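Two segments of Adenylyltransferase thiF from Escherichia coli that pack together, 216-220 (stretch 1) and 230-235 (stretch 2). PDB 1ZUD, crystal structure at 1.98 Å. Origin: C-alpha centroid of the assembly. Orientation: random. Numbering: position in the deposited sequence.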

ATOM      1  N   ALA C 216      16.910  -3.102  -1.394  1.00 32.45           N
ATOM      2  CA  ALA C 216      16.921  -2.933   0.050  1.00 30.30           C
ATOM      3  C   ALA C 216      17.802  -1.695   0.284  1.00 31.53           C
ATOM      4  O   ALA C 216      18.488  -1.228  -0.649  1.00 30.35           O
ATOM      5  CB  ALA C 216      17.508  -4.210   0.740  1.00 26.74           C
ATOM      6  N   GLY C 217      17.769  -1.118   1.485  1.00 31.95           N
ATOM      7  CA  GLY C 217      18.609   0.053   1.752  1.00 30.57           C
ATOM      8  C   GLY C 217      18.130   1.303   1.042  1.00 33.50           C
ATOM      9  O   GLY C 217      18.897   2.175   0.612  1.00 28.21           O
ATOM     10  N   GLU C 218      16.811   1.389   0.970  1.00 27.18           N
ATOM     11  CA  GLU C 218      16.107   2.455   0.304  1.00 29.73           C
ATOM     12  C   GLU C 218      15.012   2.960   1.266  1.00 32.08           C
ATOM     13  O   GLU C 218      14.282   2.146   1.797  1.00 22.49           O
ATOM     14  CB  GLU C 218      15.485   1.768  -0.892  1.00 37.44           C
ATOM     15  CG  GLU C 218      14.948   2.538  -2.005  1.00 50.24           C
ATOM     16  CD  GLU C 218      14.551   1.563  -3.130  1.00 53.53           C
ATOM     17  OE1 GLU C 218      13.717   0.645  -2.870  1.00 49.50           O
ATOM     18  OE2 GLU C 218      15.082   1.713  -4.256  1.00 48.85           O
ATOM     19  N   LEU C 219      14.889   4.271   1.489  1.00 26.33           N
ATOM     20  CA  LEU C 219      13.833   4.769   2.342  1.00 26.95           C
ATOM     21  C   LEU C 219      12.663   5.128   1.383  1.00 24.89           C
ATOM     22  O   LEU C 219      12.860   5.857   0.416  1.00 23.67           O
ATOM     23  CB  LEU C 219      14.292   6.014   3.131  1.00 25.83           C
ATOM     24  CG  LEU C 219      13.183   6.738   3.895  1.00 27.06           C
ATOM     25  CD1 LEU C 219      12.677   5.803   5.014  1.00 19.32           C
ATOM     26  CD2 LEU C 219      13.699   8.076   4.465  1.00 25.21           C
ATOM     27  N   ARG C 220      11.485   4.522   1.610  1.00 18.85           N
ATOM     28  CA  ARG C 220      10.322   4.779   0.769  1.00 18.92           C
ATOM     29  C   ARG C 220       9.336   5.649   1.560  1.00 21.38           C
ATOM     30  O   ARG C 220       8.958   5.320   2.669  1.00 22.64           O
ATOM     31  CB  ARG C 220       9.745   3.435   0.339  1.00 22.68           C
ATOM     32  CG  ARG C 220      10.700   2.742  -0.637  1.00 23.92           C
ATOM     33  CD  ARG C 220      10.570   1.222  -0.639  1.00 27.22           C
ATOM     34  NE  ARG C 220       9.212   0.797  -1.025  1.00 27.91           N
ATOM     35  CZ  ARG C 220       8.782  -0.466  -0.991  1.00 29.85           C
ATOM     36  NH1 ARG C 220       9.598  -1.458  -0.601  1.00 25.07           N
ATOM     37  NH2 ARG C 220       7.518  -0.737  -1.308  1.00 28.12           N
ATOM     38  N   ARG C 230       8.165   8.437  -2.933  1.00 21.29           N
ATOM     39  CA  ARG C 230       9.529   8.789  -3.396  1.00 26.81           C
ATOM     40  C   ARG C 230      10.436   7.782  -2.716  1.00 28.32           C
ATOM     41  O   ARG C 230      10.089   7.279  -1.650  1.00 26.13           O
ATOM     42  CB  ARG C 230       9.896  10.221  -3.065  1.00 28.69           C
ATOM     43  CG  ARG C 230      10.040  10.553  -1.676  1.00 38.12           C
ATOM     44  CD  ARG C 230       9.481  11.971  -1.494  1.00 47.37           C
ATOM     45  NE  ARG C 230      10.013  12.840  -2.520  1.00 53.35           N
ATOM     46  CZ  ARG C 230       9.620  14.089  -2.748  1.00 45.34           C
ATOM     47  NH1 ARG C 230       8.661  14.653  -2.023  1.00 38.31           N
ATOM     48  NH2 ARG C 230      10.225  14.768  -3.702  1.00 44.63           N
ATOM     49  N   SER C 231      11.559   7.446  -3.362  1.00 23.70           N
ATOM     50  CA  SER C 231      12.517   6.479  -2.854  1.00 21.69           C
ATOM     51  C   SER C 231      13.827   7.198  -2.691  1.00 28.19           C
ATOM     52  O   SER C 231      14.303   7.826  -3.645  1.00 23.68           O
ATOM     53  CB  SER C 231      12.716   5.320  -3.852  1.00 27.13           C
ATOM     54  OG  SER C 231      11.581   4.447  -3.833  1.00 33.84           O
ATOM     55  N   LEU C 232      14.413   7.097  -1.503  1.00 28.60           N
ATOM     56  CA  LEU C 232      15.703   7.773  -1.231  1.00 28.09           C
ATOM     57  C   LEU C 232      16.736   6.711  -0.879  1.00 30.60           C
ATOM     58  O   LEU C 232      16.437   5.771  -0.147  1.00 24.45           O
ATOM     59  CB  LEU C 232      15.536   8.752  -0.062  1.00 25.55           C
ATOM     60  CG  LEU C 232      14.375   9.739  -0.282  1.00 22.69           C
ATOM     61  CD1 LEU C 232      14.136  10.525   1.029  1.00 24.10           C
ATOM     62  CD2 LEU C 232      14.739  10.717  -1.469  1.00 26.06           C
ATOM     63  N   ALA C 233      17.947   6.850  -1.416  1.00 26.68           N
ATOM     64  CA  ALA C 233      18.994   5.864  -1.127  1.00 23.96           C
ATOM     65  C   ALA C 233      19.519   6.164   0.255  1.00 21.43           C
ATOM     66  O   ALA C 233      19.925   7.313   0.519  1.00 26.98           O
ATOM     67  CB  ALA C 233      20.156   5.999  -2.189  1.00 26.51           C
ATOM     68  N   LEU C 234      19.534   5.156   1.140  1.00 18.86           N
ATOM     69  CA  LEU C 234      20.037   5.330   2.487  1.00 21.96           C
ATOM     70  C   LEU C 234      21.593   5.436   2.408  1.00 27.94           C
ATOM     71  O   LEU C 234      22.184   5.116   1.371  1.00 27.92           O
ATOM     72  CB  LEU C 234      19.650   4.125   3.365  1.00 21.58           C
ATOM     73  CG  LEU C 234      18.125   4.105   3.710  1.00 19.84           C
ATOM     74  CD1 LEU C 234      17.740   2.797   4.369  1.00 20.91           C
ATOM     75  CD2 LEU C 234      17.841   5.284   4.640  1.00 22.01           C
ATOM     76  N   ARG C 235      22.231   5.875   3.482  1.00 24.94           N
ATOM     77  CA  ARG C 235      23.715   5.964   3.463  1.00 27.92           C
ATOM     78  C   ARG C 235      24.220   5.731   4.875  1.00 27.20           C
ATOM     79  O   ARG C 235      23.755   6.366   5.819  1.00 26.33           O
ATOM     80  CB  ARG C 235      24.164   7.367   3.007  1.00 29.92           C
ATOM     81  CG  ARG C 235      25.694   7.625   3.061  1.00 41.80           C
ATOM     82  CD  ARG C 235      26.432   7.194   1.769  1.00 55.90           C
ATOM     83  NE  ARG C 235      27.901   7.342   1.858  1.00 66.80           N
ATOM     84  CZ  ARG C 235      28.753   6.413   2.323  1.00 72.17           C
ATOM     85  NH1 ARG C 235      28.319   5.230   2.753  1.00 68.74           N
ATOM     86  NH2 ARG C 235      30.062   6.669   2.365  1.00 72.05           N
TER
HETATM   87  O   HOH W   1      11.794   1.924  -4.321  1.00 41.72           O

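Two neighbouring strands of one chain pair antiparallel here, held by backbone hydrogen bonds, with leucines packed on one face and a water-linked polar pair on the other. The strands 218-220 and 230-233 run at 154° between their N-to-C directions, and their axes approach to 4.5 Å. Leu-219 and Leu-232 form the hydrogen-bonded pair of the ladder: Leu-219 N donates to Leu-232 O at 2.7 Å, and Leu-232 N donates to Leu-219 O at 2.8 Å, both nearly straight. The non-hydrogen-bonded pairs, Glu-218 with Ala-233 and Arg-220 with Ser-231, flank it, their CA atoms 4.7 and 4.6 Å apart respectively. Beyond the strand ends, Leu-234 N donates to Gly-217 O at 3.1 Å, so the bonding continues into the loop residues. Gly-217 adopts a positive phi of 72°, a conformation that glycine accepts readily. The carbonyl oxygens of the Leu-219/Leu-232 pair also receive CA-H...O contacts: Glu-218 CA lies 3.4 Å from Leu-232 O, and Ser-231 CA lies 3.3 Å from Leu-219 O.

Alternation along the strands sends Leu-219 and Leu-232 to one face, where Leu-219 CD2 meets Leu-232 CD1 at 4.2 Å. Leu-234, its CA-to-CB bond pointing toward stretch 1, adds a second apolar contact, with its CD2 3.9 Å from Leu-219 CB. All three leucines are buried in the assembly, in keeping with their apolar side chains. Glu-218, Arg-220, Ser-231 and Ala-233 occupy the other face. There the aliphatic part of Glu-218 passes Ser-231, CG to CB 4.0 Å, while water 1 joins their polar ends: it lies 2.6 Å from Ser-231 OG and donates a weak hydrogen bond to Glu-218 OE1 at 2.7 Å. Arg-220 CG approaches Ser-231 OG at 3.7 Å, and its NH1 is hydrogen-bonded elsewhere in the structure.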